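Local coordinates for protein hydrolase (Burkholderia cenocepacia, PDB 4QKU) that probably hydrolyses fumarylacetoacetate to fumarate and acetoacetate, the last step of phenylalanine and tyrosine breakdown, with the help of a bound divalent metal ion, at residues 17-22 against 291-296; 109-112 against 117-120. All coordinates share one frame; numbering follows the deposited sequence.

Contact 1: residues 17-22 against 291-296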
# COMPACT_ATOMS: atom_id res chain seq x y z
N ALA B 17 -32.19 0.86 18.33
CA ALA B 17 -33.05 -0.24 18.81
C ALA B 17 -32.42 -1.63 18.59
O ALA B 17 -32.68 -2.57 19.35
CB ALA B 17 -34.41 -0.17 18.12
N THR B 18 -31.58 -1.74 17.57
CA THR B 18 -30.85 -2.97 17.28
C THR B 18 -29.75 -3.25 18.31
O THR B 18 -29.16 -4.32 18.27
CB THR B 18 -30.17 -2.93 15.90
OG1 THR B 18 -29.12 -1.94 15.91
CG2 THR B 18 -31.17 -2.62 14.78
N LEU B 19 -29.45 -2.30 19.20
CA LEU B 19 -28.46 -2.54 20.26
C LEU B 19 -29.09 -3.06 21.55
O LEU B 19 -28.39 -3.30 22.52
CB LEU B 19 -27.65 -1.26 20.57
CG LEU B 19 -27.07 -0.48 19.40
CD1 LEU B 19 -26.65 0.93 19.81
CD2 LEU B 19 -25.92 -1.24 18.79
N ASP B 20 -30.42 -3.17 21.56
CA ASP B 20 -31.18 -3.61 22.73
C ASP B 20 -30.72 -4.98 23.25
O ASP B 20 -30.85 -5.98 22.54
CB ASP B 20 -32.66 -3.67 22.37
CG ASP B 20 -33.55 -3.98 23.55
OD1 ASP B 20 -33.06 -4.01 24.71
OD2 ASP B 20 -34.76 -4.20 23.33
N PRO B 21 -30.19 -5.03 24.48
CA PRO B 21 -29.69 -6.31 25.03
C PRO B 21 -30.76 -7.36 25.25
O PRO B 21 -30.45 -8.54 25.33
CB PRO B 21 -29.10 -5.89 26.38
CG PRO B 21 -28.72 -4.46 26.21
CD PRO B 21 -29.79 -3.88 25.32
N ALA B 22 -32.01 -6.92 25.33
CA ALA B 22 -33.15 -7.82 25.51
C ALA B 22 -33.53 -8.51 24.21
O ALA B 22 -34.23 -9.51 24.22
CB ALA B 22 -34.34 -7.05 26.04
N ALA B 291 -22.41 -1.51 15.98
CA ALA B 291 -22.51 -2.61 16.93
C ALA B 291 -21.63 -2.39 18.16
O ALA B 291 -21.98 -2.85 19.24
CB ALA B 291 -22.15 -3.92 16.26
N LEU B 292 -20.50 -1.70 18.03
CA LEU B 292 -19.65 -1.38 19.18
C LEU B 292 -20.11 -0.19 20.01
O LEU B 292 -19.47 0.16 21.01
CB LEU B 292 -18.23 -1.12 18.73
CG LEU B 292 -17.59 -2.33 18.03
CD1 LEU B 292 -16.37 -1.90 17.25
CD2 LEU B 292 -17.25 -3.42 19.04
N GLU B 293 -21.21 0.45 19.61
CA GLU B 293 -21.65 1.68 20.29
C GLU B 293 -21.82 1.48 21.81
O GLU B 293 -21.37 2.34 22.57
CB GLU B 293 -22.94 2.24 19.65
CG GLU B 293 -23.51 3.50 20.29
CD GLU B 293 -22.56 4.70 20.27
OE1 GLU B 293 -21.57 4.71 19.52
OE2 GLU B 293 -22.83 5.67 21.00
N PRO B 294 -22.40 0.35 22.25
CA PRO B 294 -22.63 0.20 23.68
C PRO B 294 -21.34 0.02 24.48
O PRO B 294 -21.37 0.09 25.69
CB PRO B 294 -23.50 -1.07 23.79
CG PRO B 294 -24.15 -1.19 22.48
CD PRO B 294 -23.11 -0.70 21.50
N PHE B 295 -20.22 -0.17 23.80
CA PHE B 295 -18.95 -0.38 24.48
C PHE B 295 -17.99 0.80 24.33
O PHE B 295 -16.81 0.70 24.62
CB PHE B 295 -18.35 -1.69 23.96
CG PHE B 295 -19.34 -2.80 23.98
CD1 PHE B 295 -19.65 -3.44 25.17
CD2 PHE B 295 -20.05 -3.13 22.83
CE1 PHE B 295 -20.61 -4.43 25.20
CE2 PHE B 295 -21.00 -4.13 22.84
CZ PHE B 295 -21.29 -4.78 24.03
N ARG B 296 -18.53 1.94 23.90
CA ARG B 296 -17.78 3.18 23.78
C ARG B 296 -17.41 3.65 25.16
O ARG B 296 -18.27 3.69 26.03
CB ARG B 296 -18.67 4.19 23.07
CG ARG B 296 -18.09 5.58 22.89
CD ARG B 296 -19.10 6.44 22.17
NE ARG B 296 -19.32 6.01 20.80
CZ ARG B 296 -18.50 6.29 19.78
NH1 ARG B 296 -17.38 6.99 19.96
NH2 ARG B 296 -18.79 5.82 18.58
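The isobutyl group of L19 carries the whole apolar contact, reaching from the 3-10 turn 17-19 onto the loop and short 3-10 turn that lead into strand 296-297. Its two methyls divide the work. CD1 lies against the aliphatic start of E293, 3.9 Å from CB, while CD2 of L19 meets the ring of P294 at CD, also 3.9 Å away, and comes to 4.1 Å from the CA of A291. The CB of L19 adds a touch on CG of P294. Holding CG of L19 beside its own backbone N (chi1 -48°) puts the methyls there. A branched leucine suits this place because its methyls meet different neighbours; proline offers a compact apolar flank and also suits the start of a 3-10 segment, where its missing N-H costs nothing.

Polar groups do not pair across the two segments; each finds partners in its own segment or nearby. E293 is bent at chi2 (60°), which carries its carboxylate away from L19 to R296. There R296 grips OE1 side-on with NE (2.9 Å) and NH2 (3.1 Å); OE1 lies in the guanidinium plane, and NE approaches from above the carboxylate. E245 gives NH2 of R296 a second acidic partner. OD1 of D20 accepts from the backbone N of A22 (3.2 Å), well above the carboxylate plane, an Asx turn.

R105 of helix 98-111 touches both L19 and A291. Here the N-terminal tail packs, partly buried, on the linker between strands 280-288 and 296-297, joining the N-terminal region to the FAH-family C-terminal domain.

Contact 2: residues 109-112 against 117-120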
# COMPACT_ATOMS: atom_id res chain seq x y z
N SER B 109 -31.90 -7.22 11.79
CA SER B 109 -32.33 -7.30 13.19
C SER B 109 -33.84 -7.59 13.33
O SER B 109 -34.24 -8.37 14.18
CB SER B 109 -31.99 -6.03 13.94
OG SER B 109 -32.24 -6.22 15.31
N ALA B 110 -34.65 -6.97 12.49
CA ALA B 110 -36.10 -7.14 12.56
C ALA B 110 -36.49 -8.52 12.10
O ALA B 110 -37.23 -9.21 12.75
CB ALA B 110 -36.80 -6.08 11.72
N LEU B 111 -35.93 -8.94 11.00
CA LEU B 111 -36.25 -10.24 10.41
C LEU B 111 -35.87 -11.44 11.29
O LEU B 111 -36.59 -12.45 11.32
CB LEU B 111 -35.57 -10.37 9.05
CG LEU B 111 -36.09 -11.53 8.19
CD1 LEU B 111 -37.56 -11.31 7.83
CD2 LEU B 111 -35.22 -11.71 6.96
N PHE B 112 -34.74 -11.33 11.99
CA PHE B 112 -34.22 -12.45 12.75
C PHE B 112 -34.54 -12.36 14.21
O PHE B 112 -34.13 -13.22 14.98
CB PHE B 112 -32.71 -12.61 12.53
CG PHE B 112 -32.37 -13.13 11.17
CD1 PHE B 112 -32.50 -14.48 10.89
CD2 PHE B 112 -31.98 -12.27 10.16
CE1 PHE B 112 -32.23 -14.97 9.63
CE2 PHE B 112 -31.71 -12.75 8.90
CZ PHE B 112 -31.83 -14.12 8.63
N ALA B 117 -42.19 -13.96 12.34
CA ALA B 117 -42.45 -15.27 11.75
C ALA B 117 -42.09 -15.38 10.25
O ALA B 117 -41.98 -16.48 9.74
CB ALA B 117 -43.91 -15.62 11.94
N THR B 118 -41.89 -14.25 9.58
CA THR B 118 -41.77 -14.19 8.13
C THR B 118 -40.78 -15.20 7.56
O THR B 118 -41.15 -16.02 6.72
CB THR B 118 -41.39 -12.76 7.67
OG1 THR B 118 -42.35 -11.82 8.20
CG2 THR B 118 -41.37 -12.66 6.15
N LEU B 119 -39.53 -15.14 7.99
CA LEU B 119 -38.54 -16.11 7.55
C LEU B 119 -38.46 -17.33 8.47
O LEU B 119 -38.22 -18.44 8.03
CB LEU B 119 -37.16 -15.46 7.45
CG LEU B 119 -36.01 -16.40 7.08
CD1 LEU B 119 -36.28 -17.11 5.76
CD2 LEU B 119 -34.70 -15.63 7.04
N ARG B 120 -38.67 -17.12 9.76
CA ARG B 120 -38.56 -18.21 10.74
C ARG B 120 -39.44 -19.41 10.43
O ARG B 120 -38.99 -20.55 10.49
CB ARG B 120 -38.91 -17.65 12.11
CG ARG B 120 -38.94 -18.66 13.22
CD ARG B 120 -39.68 -18.11 14.42
NE ARG B 120 -41.13 -18.05 14.19
CZ ARG B 120 -41.98 -17.25 14.84
NH1 ARG B 120 -41.56 -16.37 15.77
NH2 ARG B 120 -43.27 -17.31 14.56
O HOH W 1 -38.65 -14.03 10.31
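L119 brings its CD2 methyl obliquely to the ring of F112, with CE1 and CZ of F112 both 3.6 Å from that carbon. The same CD2 of L119 lies 4.0 Å from CD2 of L111, and CB of L119 approaches CG of L111 at 4.1 Å, the two leucine side chains crossing at about a right angle. In L111, CG swings away from the backbone N (chi1 -166°), which brings it toward L119 CB and carries CD1 to within 4.1 Å of the CB of T118. Leucine and phenylalanine suit this buried seam: branched methyls fill the angle between the two backbones, and the ring is a large apolar group for one of them to pack against. T118, at the exposed margin, offers carbon to L111 while its hydroxyl is hydrogen-bonded to D116.

One ordered water bridges the backbones beside these side chains. It donates to L111 O at 2.8 Å and accepts from L119 N at 2.7 Å, linking L111 of helix 98-111 with L119 of the weakly bonded helix 117-120. L111 O also accepts from NE1 of W26, so two donors hold this carbonyl.

Farther out, the ring of W26 meets that of F112 with their planes about 30° apart, and F112 O takes a hydrogen bond from the hydroxyl of S25. Two helices complete the hydrophobic cluster: L70 of helix 67-72 touches both L111 and L119, and helix 123-129 packs L125 and V129 on L119. The chain thus passes from helix 98-111 into the short helix 117-120, whose L119 packs against both helix 67-72 and helix 123-129.

Contact 2 is the more buried of the pair, a local seam between two successive helices five residues apart in sequence, whereas contact 1 is partly buried and brings together segments 269 residues apart. Both are apolar where the segments meet, but contact 1 rests on a single leucine against a proline-containing turn and has a salt bridge inside 291-296 (R296 also reaches E245), while contact 2 gathers two leucines and an aromatic ring and adds a water bridge between backbones. Helix 98-111 connects them: its R105 flanks contact 1, its L111 takes part in contact 2, and T18 CG2 packs 3.6 Å from S109 CB. Their centres are about 19 Å apart, both distant from the metal site.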